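Long-range contacts in serine repeat antigen 5 (PDB 6X42), which is a papain-family pseudo-protease of the malaria parasite, probably without ordinary cysteine-protease activity of its own and probably involved in parasite escape from red blood cells: residues 49-59 / 92-102; 187-197 / 213-224. All coordinates share one frame; numbering follows the deposited sequence. Where two conformers were deposited one is given.

Interaction 1: residues 49-59 / 92-102; sequences NCDTSWIFASK and RCDEGSSPMEF
The indole of Trp-54 lies against the loop 96-98, with CB of Ser-97 centred over one face, 3.6 Å from the centroid of the six-membered ring. Its own neighbour Ile-55 backs the opposite face through CG1. A chi1 of 63° places Trp-54 CG between its backbone N and carbonyl carbon, and this turns the ring out to 92-102. Its NE1 donates to a water at 2.8 Å, which passes hydrogens on to Arg-92 O and Glu-95 O. Near the benzo end comes the guanidinium of Arg-92, one face over Trp-54 CZ2 and the two planes 56° apart. Bent at chi2, Arg-92 forms an end-on salt bridge with Glu-101, NH1 to OE1 and NH2 to OE2, the latter at 2.6 Å, both oxygens met from above the carboxylate plane. Ser-97 OG adds a bond to the anti lone pair of Glu-101 OE1, so one carboxylate fixes two groups that pack on the indole. Phe-102 enters as a knob among Trp-54, Ile-55, Ser-58 and Lys-59; Ser-58 CB lies over one face of its ring in a CH-pi contact, 3.5 Å from the centroid. Ser-58 OG bends back to Trp-54 O at 2.8 Å. Before the helix, Asp-51 N donates almost straight to Cys-93 O at 2.8 Å, beside the Cys-50 to Cys-93 disulfide (chi3 -91°). Asp-51 OD2 takes a weak bond from Gly-96 N and shares a water with Asp-94 O. Disulfide, tryptophan and buried helix belong to the papain fold, in which Ser-53, at the start of helix 53-68, stands where active relatives carry the catalytic cysteine.

Interaction 2: residues 187-197 / 213-224; sequences GSVIAYIKAEN and GDDTADHAVNIV. With CA (calcium ion), chain B; CA (calcium ion), chain C; EDO (1,2-ethanediol), chain F.
Asp-214 reaches across to Glu-196 and Asn-197 through a calcium ion, which its OD1 and OD2 bind together with Glu-196 OE2 and Asn-197 OD1. Asn-197 ND2 also donates to Asp-214 OD2 at 2.8 Å, met nearly along its C-O axis. Asp-215 turns away and binds a second calcium with its O and OD1, a site shared with Glu-166. Water joins Thr-216 OG1 to the extended Lys-194 at NZ, and Ala-217 CB packs on Tyr-192 CB at 3.8 Å. Two residues, Asp-218 and His-219, stand opposite Ile-193 as a classic beta bulge: Ile-193 O accepts from Asp-218 N at 2.9 Å and from His-219 N at 3.0 Å. Asp-218 CG sits between its backbone N and carbonyl carbon (chi1 64°), bringing the syn lone pair of OD1 to Ala-195 N at 2.8 Å. At His-219 begins the antiparallel pairing of 219-224 with 189-193 in the papain-fold sheet; hydrogen-bonded through NE2 to Asn-244, it matches the histidine position of papain-family active sites. Ala-220 CB lies over one face of the Tyr-192 ring. Val-221 N donates to Ala-191 O at 2.8 Å and Val-221 O accepts from Ala-191 N at 2.9 Å. Asn-222 ND2 divides its hydrogens between Ala-57 O and Val-189 O, the latter met from above the carbonyl plane. Ile-223 runs beside Val-189 and touches Ala-191 CB.

Interaction 1 belongs to the helical side of the papain fold and interaction 2 to its sheet, and the two meet where active relatives have their active-site cleft. There Ser-53 OG lies 2.9 Å from Ala-220 N, a probable hydrogen bond that ties helix 53-68 directly to strand 219-230. Interaction 2 is the more buried, a ladder of backbone bonds with mostly apolar side chains on its faces that opens into calcium sites at its surface end. Interaction 1 is partly buried and depends on side chains: a disulfide and loop waters near the surface, aromatic rings inside. A 1,2-ethanediol, probably from the crystallisation liquor, sits between them, hydrogen-bonded to Asp-51 OD1 and Asp-218 O.

Interaction 1: residues 49-59 / 92-102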
loop_
_atom_site.group_PDB
_atom_site.type_symbol
_atom_site.label_atom_id
_atom_site.label_comp_id
_atom_site.label_asym_id
_atom_site.label_seq_id
_atom_site.Cartn_x
_atom_site.Cartn_y
_atom_site.Cartn_z
ATOM N N ASN A 49 5.920 5.493 16.279
ATOM C CA ASN A 49 4.734 5.607 17.124
ATOM C C ASN A 49 3.832 6.781 16.735
ATOM O O ASN A 49 3.345 7.525 17.586
ATOM C CB ASN A 49 5.152 5.659 18.588
ATOM C CG ASN A 49 5.806 4.357 19.056
ATOM O OD1 ASN A 49 5.608 3.297 18.459
ATOM N ND2 ASN A 49 6.594 4.431 20.125
ATOM N N CYS A 50 3.584 6.934 15.432
ATOM C CA CYS A 50 2.564 7.817 14.895
ATOM C C CYS A 50 1.696 7.010 13.939
ATOM O O CYS A 50 2.126 5.980 13.410
ATOM C CB CYS A 50 3.144 9.014 14.125
ATOM S SG CYS A 50 4.019 10.216 15.145
ATOM N N ASP A 51 0.473 7.491 13.721
ATOM C CA ASP A 51 -0.506 6.807 12.859
ATOM C C ASP A 51 -0.379 7.298 11.421
ATOM O O ASP A 51 -1.253 7.970 10.874
ATOM C CB ASP A 51 -1.910 7.023 13.386
ATOM C CG ASP A 51 -2.958 6.235 12.624
ATOM O OD1 ASP A 51 -2.598 5.350 11.820
ATOM O OD2 ASP A 51 -4.162 6.485 12.863
ATOM N N THR A 52 0.753 6.924 10.813
ATOM C CA THR A 52 1.120 7.431 9.498
ATOM C C THR A 52 1.134 6.341 8.429
ATOM O O THR A 52 1.650 6.571 7.328
ATOM C CB THR A 52 2.467 8.158 9.562
ATOM O OG1 THR A 52 3.372 7.302 10.247
ATOM C CG2 THR A 52 2.350 9.519 10.266
ATOM N N SER A 53 0.528 5.182 8.697
ATOM C CA SER A 53 0.515 4.125 7.687
ATOM C C SER A 53 -0.147 4.573 6.390
ATOM O O SER A 53 0.215 4.080 5.315
ATOM C CB SER A 53 -0.168 2.860 8.203
ATOM O OG SER A 53 -1.577 3.032 8.349
ATOM N N TRP A 54 -1.131 5.474 6.465
ATOM C CA TRP A 54 -1.773 5.949 5.243
ATOM C C TRP A 54 -0.736 6.526 4.283
ATOM O O TRP A 54 -0.861 6.386 3.061
ATOM C CB TRP A 54 -2.863 6.967 5.573
ATOM C CG TRP A 54 -2.401 8.242 6.234
ATOM C CD1 TRP A 54 -2.042 8.400 7.539
ATOM C CD2 TRP A 54 -2.262 9.515 5.619
ATOM N NE1 TRP A 54 -1.693 9.708 7.772
ATOM C CE2 TRP A 54 -1.820 10.411 6.609
ATOM C CE3 TRP A 54 -2.481 9.998 4.326
ATOM C CZ2 TRP A 54 -1.602 11.761 6.354
ATOM C CZ3 TRP A 54 -2.244 11.332 4.070
ATOM C CH2 TRP A 54 -1.810 12.197 5.083
ATOM N N ILE A 55 0.295 7.179 4.824
ATOM C CA ILE A 55 1.363 7.754 4.011
ATOM C C ILE A 55 2.288 6.664 3.480
ATOM O O ILE A 55 2.631 6.639 2.297
ATOM C CB ILE A 55 2.161 8.797 4.812
ATOM C CG1 ILE A 55 1.264 9.856 5.427
ATOM C CG2 ILE A 55 3.201 9.446 3.888
ATOM C CD1 ILE A 55 2.025 10.862 6.322
ATOM N N PHE A 56 2.739 5.762 4.352
ATOM C CA PHE A 56 3.660 4.713 3.922
ATOM C C PHE A 56 3.046 3.823 2.851
ATOM O O PHE A 56 3.691 3.513 1.845
ATOM C CB PHE A 56 4.156 3.906 5.138
ATOM C CG PHE A 56 5.166 4.672 5.971
ATOM C CD1 PHE A 56 4.759 5.464 7.038
ATOM C CD2 PHE A 56 6.498 4.665 5.640
ATOM C CE1 PHE A 56 5.669 6.222 7.754
ATOM C CE2 PHE A 56 7.417 5.409 6.363
ATOM C CZ PHE A 56 6.991 6.199 7.420
ATOM N N ALA A 57 1.796 3.407 3.042
ATOM C CA ALA A 57 1.189 2.509 2.059
ATOM C C ALA A 57 0.901 3.232 0.742
ATOM O O ALA A 57 1.062 2.669 -0.353
ATOM C CB ALA A 57 -0.083 1.904 2.633
ATOM N N SER A 58 0.457 4.484 0.829
ATOM C CA SER A 58 0.158 5.241 -0.378
ATOM C C SER A 58 1.428 5.540 -1.156
ATOM O O SER A 58 1.460 5.413 -2.386
ATOM C CB SER A 58 -0.567 6.539 -0.030
ATOM O OG SER A 58 -1.861 6.324 0.500
ATOM N N LYS A 59 2.489 5.942 -0.458
ATOM C CA LYS A 59 3.728 6.268 -1.154
ATOM C C LYS A 59 4.374 5.018 -1.741
ATOM O O LYS A 59 4.978 5.073 -2.822
ATOM C CB LYS A 59 4.695 7.048 -0.254
ATOM C CG LYS A 59 5.606 6.196 0.608
ATOM C CD LYS A 59 6.430 7.036 1.602
ATOM C CE LYS A 59 7.465 6.211 2.315
ATOM N NZ LYS A 59 8.684 6.021 1.485
ATOM N N ARG A 92 -1.289 15.196 13.115
ATOM C CA ARG A 92 -0.711 14.241 12.170
ATOM C C ARG A 92 -0.055 13.027 12.822
ATOM O O ARG A 92 0.168 12.019 12.144
ATOM C CB ARG A 92 0.282 14.952 11.252
ATOM C CG ARG A 92 -0.403 15.754 10.161
ATOM C CD ARG A 92 -0.927 14.807 9.107
ATOM N NE ARG A 92 -1.196 15.462 7.838
ATOM C CZ ARG A 92 -2.373 15.427 7.202
ATOM N NH1 ARG A 92 -3.402 14.767 7.707
ATOM N NH2 ARG A 92 -2.516 16.024 6.033
ATOM N N CYS A 93 0.304 13.092 14.097
ATOM C CA CYS A 93 0.868 11.903 14.740
ATOM C C CYS A 93 -0.226 11.020 15.323
ATOM O O CYS A 93 -0.200 9.796 15.155
ATOM C CB CYS A 93 1.892 12.287 15.812
ATOM S SG CYS A 93 2.684 10.826 16.572
ATOM N N ASP A 94 -1.222 11.627 15.957
ATOM C CA ASP A 94 -2.211 10.844 16.676
ATOM C C ASP A 94 -3.305 10.311 15.776
ATOM O O ASP A 94 -3.926 9.309 16.120
ATOM C CB ASP A 94 -2.835 11.668 17.807
ATOM C CG ASP A 94 -1.927 11.776 19.019
ATOM O OD1 ASP A 94 -0.811 11.211 18.978
ATOM O OD2 ASP A 94 -2.337 12.407 20.017
ATOM N N GLU A 95 -3.570 10.963 14.653
ATOM C CA GLU A 95 -4.726 10.626 13.828
ATOM C C GLU A 95 -4.307 10.396 12.385
ATOM O O GLU A 95 -3.762 11.294 11.735
ATOM C CB GLU A 95 -5.748 11.762 13.859
ATOM C CG GLU A 95 -6.233 12.169 15.241
ATOM C CD GLU A 95 -7.088 11.119 15.923
ATOM O OE1 GLU A 95 -7.642 10.245 15.225
ATOM O OE2 GLU A 95 -7.186 11.158 17.174
ATOM N N GLY A 96 -4.616 9.239 11.864
ATOM C CA GLY A 96 -4.317 8.965 10.486
ATOM C C GLY A 96 -5.404 9.470 9.567
ATOM O O GLY A 96 -6.541 9.692 9.966
ATOM N N SER A 97 -5.049 9.621 8.304
ATOM C CA SER A 97 -5.948 10.138 7.280
ATOM C C SER A 97 -6.223 9.039 6.251
ATOM O O SER A 97 -6.487 7.897 6.656
ATOM C CB SER A 97 -5.382 11.413 6.699
ATOM O OG SER A 97 -6.325 11.957 5.801
ATOM N N SER A 98 -6.164 9.327 4.959
ATOM C CA SER A 98 -6.643 8.393 3.952
ATOM C C SER A 98 -5.808 8.527 2.687
ATOM O O SER A 98 -5.192 9.573 2.443
ATOM C CB SER A 98 -8.103 8.683 3.596
ATOM O OG SER A 98 -8.173 9.929 2.932
ATOM N N PRO A 99 -5.843 7.516 1.817
ATOM C CA PRO A 99 -5.232 7.667 0.488
ATOM C C PRO A 99 -5.822 8.798 -0.321
ATOM O O PRO A 99 -5.110 9.411 -1.120
ATOM C CB PRO A 99 -5.471 6.301 -0.175
ATOM C CG PRO A 99 -5.561 5.372 0.983
ATOM C CD PRO A 99 -6.280 6.137 2.065
ATOM N N MET A 100 -7.109 9.091 -0.127
ATOM C CA MET A 100 -7.722 10.251 -0.765
ATOM C C MET A 100 -6.991 11.528 -0.381
ATOM O O MET A 100 -6.725 12.381 -1.239
ATOM C CB MET A 100 -9.203 10.295 -0.373
ATOM C CG MET A 100 -9.973 8.957 -0.600
ATOM S SD MET A 100 -9.856 7.589 0.630
ATOM C CE MET A 100 -9.996 6.173 -0.451
ATOM N N GLU A 101 -6.684 11.701 0.906
ATOM C CA GLU A 101 -5.992 12.928 1.276
ATOM C C GLU A 101 -4.565 12.933 0.735
ATOM O O GLU A 101 -4.032 13.984 0.366
ATOM C CB GLU A 101 -5.993 13.199 2.783
ATOM C CG GLU A 101 -5.335 14.581 3.031
ATOM C CD GLU A 101 -5.193 15.049 4.481
ATOM O OE1 GLU A 101 -5.497 14.307 5.436
ATOM O OE2 GLU A 101 -4.766 16.210 4.661
ATOM N N PHE A 102 -3.925 11.766 0.694
ATOM C CA PHE A 102 -2.590 11.669 0.114
ATOM C C PHE A 102 -2.561 12.258 -1.291
ATOM O O PHE A 102 -1.682 13.065 -1.629
ATOM C CB PHE A 102 -2.146 10.208 0.142
ATOM C CG PHE A 102 -0.781 9.976 -0.400
ATOM C CD1 PHE A 102 0.327 9.922 0.454
ATOM C CD2 PHE A 102 -0.588 9.737 -1.749
ATOM C CE1 PHE A 102 1.591 9.697 -0.046
ATOM C CE2 PHE A 102 0.674 9.500 -2.248
ATOM C CZ PHE A 102 1.772 9.479 -1.396
HETATM O O HOH W 1 0.433 8.361 18.693
HETATM O O HOH W 2 -5.086 6.946 15.381
HETATM O O HOH W 3 -1.398 11.391 10.014
#

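Interaction 2: residues 187-197 / 213-224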
loop_
_atom_site.group_PDB
_atom_site.type_symbol
_atom_site.label_atom_id
_atom_site.label_comp_id
_atom_site.label_asym_id
_atom_site.label_seq_id
_atom_site.Cartn_x
_atom_site.Cartn_y
_atom_site.Cartn_z
ATOM N N GLY A 187 2.378 -3.236 -9.411
ATOM C CA GLY A 187 3.337 -3.683 -8.427
ATOM C C GLY A 187 2.773 -3.852 -7.037
ATOM O O GLY A 187 3.436 -4.468 -6.182
ATOM N N SER A 188 1.576 -3.342 -6.783
ATOM C CA SER A 188 0.988 -3.370 -5.451
ATOM C C SER A 188 -0.425 -2.806 -5.550
ATOM O O SER A 188 -0.783 -2.149 -6.535
ATOM C CB SER A 188 1.772 -2.504 -4.464
ATOM O OG SER A 188 1.749 -1.124 -4.852
ATOM N N VAL A 189 -1.193 -3.012 -4.478
ATOM C CA VAL A 189 -2.327 -2.157 -4.158
ATOM C C VAL A 189 -2.159 -1.683 -2.720
ATOM O O VAL A 189 -1.402 -2.259 -1.935
ATOM C CB VAL A 189 -3.696 -2.848 -4.339
ATOM C CG1 VAL A 189 -3.881 -3.326 -5.761
ATOM C CG2 VAL A 189 -3.880 -3.988 -3.327
ATOM N N ILE A 190 -2.877 -0.616 -2.374
ATOM C CA ILE A 190 -3.070 -0.217 -0.989
ATOM C C ILE A 190 -4.197 -1.074 -0.434
ATOM O O ILE A 190 -5.205 -1.278 -1.119
ATOM C CB ILE A 190 -3.426 1.277 -0.920
ATOM C CG1 ILE A 190 -2.369 2.150 -1.599
ATOM C CG2 ILE A 190 -3.659 1.679 0.539
ATOM C CD1 ILE A 190 -2.894 3.549 -1.942
ATOM N N ALA A 191 -4.037 -1.590 0.781
ATOM C CA ALA A 191 -5.104 -2.354 1.419
ATOM C C ALA A 191 -5.334 -1.834 2.823
ATOM O O ALA A 191 -4.379 -1.440 3.506
ATOM C CB ALA A 191 -4.790 -3.859 1.476
ATOM N N TYR A 192 -6.572 -1.870 3.284
ATOM C CA TYR A 192 -6.926 -1.442 4.652
ATOM C C TYR A 192 -7.253 -2.665 5.486
ATOM O O TYR A 192 -7.930 -3.511 4.995
ATOM C CB TYR A 192 -8.071 -0.428 4.693
ATOM C CG TYR A 192 -7.537 0.964 4.890
ATOM C CD1 TYR A 192 -7.313 1.799 3.813
ATOM C CD2 TYR A 192 -7.148 1.404 6.142
ATOM C CE1 TYR A 192 -6.771 3.059 3.983
ATOM C CE2 TYR A 192 -6.599 2.660 6.330
ATOM C CZ TYR A 192 -6.416 3.494 5.246
ATOM O OH TYR A 192 -5.877 4.734 5.414
ATOM N N ILE A 193 -6.708 -2.728 6.685
ATOM C CA ILE A 193 -6.974 -3.745 7.686
ATOM C C ILE A 193 -7.232 -3.055 9.022
ATOM O O ILE A 193 -6.997 -1.862 9.194
ATOM C CB ILE A 193 -5.809 -4.756 7.817
ATOM C CG1 ILE A 193 -4.521 -4.085 8.325
ATOM C CG2 ILE A 193 -5.552 -5.426 6.471
ATOM C CD1 ILE A 193 -3.436 -5.098 8.709
ATOM N N LYS A 194 -7.716 -3.825 9.990
ATOM C CA LYS A 194 -7.778 -3.360 11.371
ATOM C C LYS A 194 -6.489 -3.805 12.056
ATOM O O LYS A 194 -6.180 -5.003 12.091
ATOM C CB LYS A 194 -9.026 -3.871 12.095
ATOM C CG LYS A 194 -9.420 -2.972 13.276
ATOM C CD LYS A 194 -10.776 -3.324 13.857
ATOM C CE LYS A 194 -11.287 -2.237 14.780
ATOM N NZ LYS A 194 -12.589 -2.640 15.377
ATOM N N ALA A 195 -5.729 -2.836 12.577
ATOM C CA ALA A 195 -4.393 -3.126 13.098
ATOM C C ALA A 195 -4.437 -4.193 14.185
ATOM O O ALA A 195 -3.510 -5.011 14.297
ATOM C CB ALA A 195 -3.734 -1.859 13.646
ATOM N N GLU A 196 -5.490 -4.185 15.011
ATOM C CA GLU A 196 -5.582 -5.183 16.072
ATOM C C GLU A 196 -5.385 -6.593 15.534
ATOM O O GLU A 196 -4.853 -7.458 16.238
ATOM C CB GLU A 196 -6.932 -5.083 16.800
ATOM C CG GLU A 196 -8.117 -5.654 16.025
ATOM C CD GLU A 196 -9.440 -5.650 16.781
ATOM O OE1 GLU A 196 -9.654 -4.749 17.632
ATOM O OE2 GLU A 196 -10.299 -6.507 16.464
ATOM N N ASN A 197 -5.822 -6.841 14.300
ATOM C CA ASN A 197 -5.881 -8.191 13.779
ATOM C C ASN A 197 -4.510 -8.789 13.540
ATOM O O ASN A 197 -4.405 -10.018 13.455
ATOM C CB ASN A 197 -6.711 -8.251 12.502
ATOM C CG ASN A 197 -8.183 -8.031 12.779
ATOM O OD1 ASN A 197 -8.639 -8.283 13.894
ATOM N ND2 ASN A 197 -8.926 -7.561 11.804
ATOM N N GLY A 213 -11.663 -10.558 9.386
ATOM C CA GLY A 213 -11.586 -9.133 9.618
ATOM C C GLY A 213 -12.710 -8.654 10.515
ATOM O O GLY A 213 -13.424 -9.439 11.153
ATOM N N ASP A 214 -12.851 -7.340 10.566
ATOM C CA ASP A 214 -13.853 -6.660 11.367
ATOM C C ASP A 214 -14.721 -5.811 10.452
ATOM O O ASP A 214 -14.479 -5.707 9.254
ATOM C CB ASP A 214 -13.159 -5.805 12.426
ATOM C CG ASP A 214 -12.367 -6.646 13.402
ATOM O OD1 ASP A 214 -12.937 -7.254 14.331
ATOM O OD2 ASP A 214 -11.156 -6.772 13.245
ATOM N N ASP A 215 -15.715 -5.156 11.043
ATOM C CA ASP A 215 -16.621 -4.329 10.263
ATOM C C ASP A 215 -15.902 -3.129 9.665
ATOM O O ASP A 215 -16.309 -2.617 8.615
ATOM C CB ASP A 215 -17.728 -3.865 11.211
ATOM C CG ASP A 215 -18.978 -3.382 10.528
ATOM O OD1 ASP A 215 -19.132 -3.504 9.289
ATOM O OD2 ASP A 215 -19.849 -2.928 11.312
ATOM N N THR A 216 -14.828 -2.675 10.314
ATOM C CA THR A 216 -14.091 -1.491 9.931
ATOM C C THR A 216 -12.603 -1.799 9.853
ATOM O O THR A 216 -12.141 -2.889 10.205
ATOM C CB THR A 216 -14.335 -0.327 10.900
ATOM O OG1 THR A 216 -13.828 -0.656 12.195
ATOM C CG2 THR A 216 -15.819 -0.011 11.012
ATOM N N ALA A 217 -11.847 -0.784 9.427
ATOM C CA ALA A 217 -10.394 -0.849 9.319
ATOM C C ALA A 217 -9.808 0.456 9.820
ATOM O O ALA A 217 -10.518 1.454 9.961
ATOM C CB ALA A 217 -9.957 -1.123 7.876
ATOM N N ASP A 218 -8.478 0.453 10.066
ATOM C CA ASP A 218 -7.816 1.635 10.602
ATOM C C ASP A 218 -6.338 1.714 10.271
ATOM O O ASP A 218 -5.687 2.642 10.753
ATOM C CB ASP A 218 -8.024 1.737 12.130
ATOM C CG ASP A 218 -7.392 0.577 12.889
ATOM O OD1 ASP A 218 -6.658 -0.224 12.260
ATOM O OD2 ASP A 218 -7.626 0.474 14.114
ATOM N N HIS A 219 -5.801 0.843 9.414
ATOM C CA HIS A 219 -4.365 0.772 9.192
ATOM C C HIS A 219 -4.149 0.343 7.754
ATOM O O HIS A 219 -4.728 -0.647 7.301
ATOM C CB HIS A 219 -3.758 -0.231 10.196
ATOM C CG HIS A 219 -2.286 -0.399 10.058
ATOM N ND1 HIS A 219 -1.382 0.581 10.400
ATOM C CD2 HIS A 219 -1.561 -1.458 9.638
ATOM C CE1 HIS A 219 -0.165 0.141 10.141
ATOM N NE2 HIS A 219 -0.245 -1.091 9.671
ATOM N N ALA A 220 -3.329 1.102 7.048
ATOM C CA ALA A 220 -3.045 0.848 5.648
ATOM C C ALA A 220 -1.759 0.042 5.487
ATOM O O ALA A 220 -0.758 0.323 6.137
ATOM C CB ALA A 220 -2.913 2.148 4.869
ATOM N N VAL A 221 -1.828 -0.983 4.635
ATOM C CA VAL A 221 -0.735 -1.870 4.276
ATOM C C VAL A 221 -0.733 -1.990 2.752
ATOM O O VAL A 221 -1.481 -1.296 2.075
ATOM C CB VAL A 221 -0.866 -3.240 4.968
ATOM C CG1 VAL A 221 -0.729 -3.092 6.480
ATOM C CG2 VAL A 221 -2.191 -3.906 4.602
ATOM N N ASN A 222 0.135 -2.840 2.193
ATOM C CA ASN A 222 0.114 -3.077 0.751
ATOM C C ASN A 222 0.040 -4.569 0.492
ATOM O O ASN A 222 0.783 -5.347 1.093
ATOM C CB ASN A 222 1.353 -2.511 0.062
ATOM C CG ASN A 222 1.470 -1.011 0.223
ATOM O OD1 ASN A 222 2.147 -0.527 1.134
ATOM N ND2 ASN A 222 0.774 -0.264 -0.639
ATOM N N ILE A 223 -0.808 -4.967 -0.453
ATOM C CA ILE A 223 -0.724 -6.312 -1.014
ATOM C C ILE A 223 0.275 -6.258 -2.153
ATOM O O ILE A 223 0.166 -5.405 -3.045
ATOM C CB ILE A 223 -2.094 -6.835 -1.461
ATOM C CG1 ILE A 223 -3.030 -6.983 -0.265
ATOM C CG2 ILE A 223 -1.926 -8.166 -2.190
ATOM C CD1 ILE A 223 -4.479 -7.253 -0.654
ATOM N N VAL A 224 1.279 -7.132 -2.092
ATOM C CA VAL A 224 2.415 -7.097 -3.007
ATOM C C VAL A 224 2.622 -8.387 -3.771
ATOM O O VAL A 224 3.514 -8.441 -4.626
ATOM C CB VAL A 224 3.711 -6.672 -2.282
ATOM C CG1 VAL A 224 3.500 -5.347 -1.574
ATOM C CG2 VAL A 224 4.210 -7.741 -1.308
HETATM CA CA CA B . -10.700 -8.316 15.074
HETATM CA CA CA C . -18.311 -2.421 7.411
HETATM C C1 EDO F . -3.519 2.092 13.969
HETATM O O1 EDO F . -4.329 2.949 13.159
HETATM C C2 EDO F . -3.767 2.417 15.430
HETATM O O2 EDO F . -3.500 3.809 15.617
HETATM O O HOH W 4 4.932 -6.708 -6.419
HETATM O O HOH W 5 -14.577 -2.831 13.570
HETATM O O HOH W 6 -6.928 -1.684 15.591
HETATM O O HOH W 7 -10.918 -10.339 13.739
HETATM O O HOH W 8 -17.149 -0.816 6.095
HETATM O O HOH W 9 -20.422 -1.875 6.529
#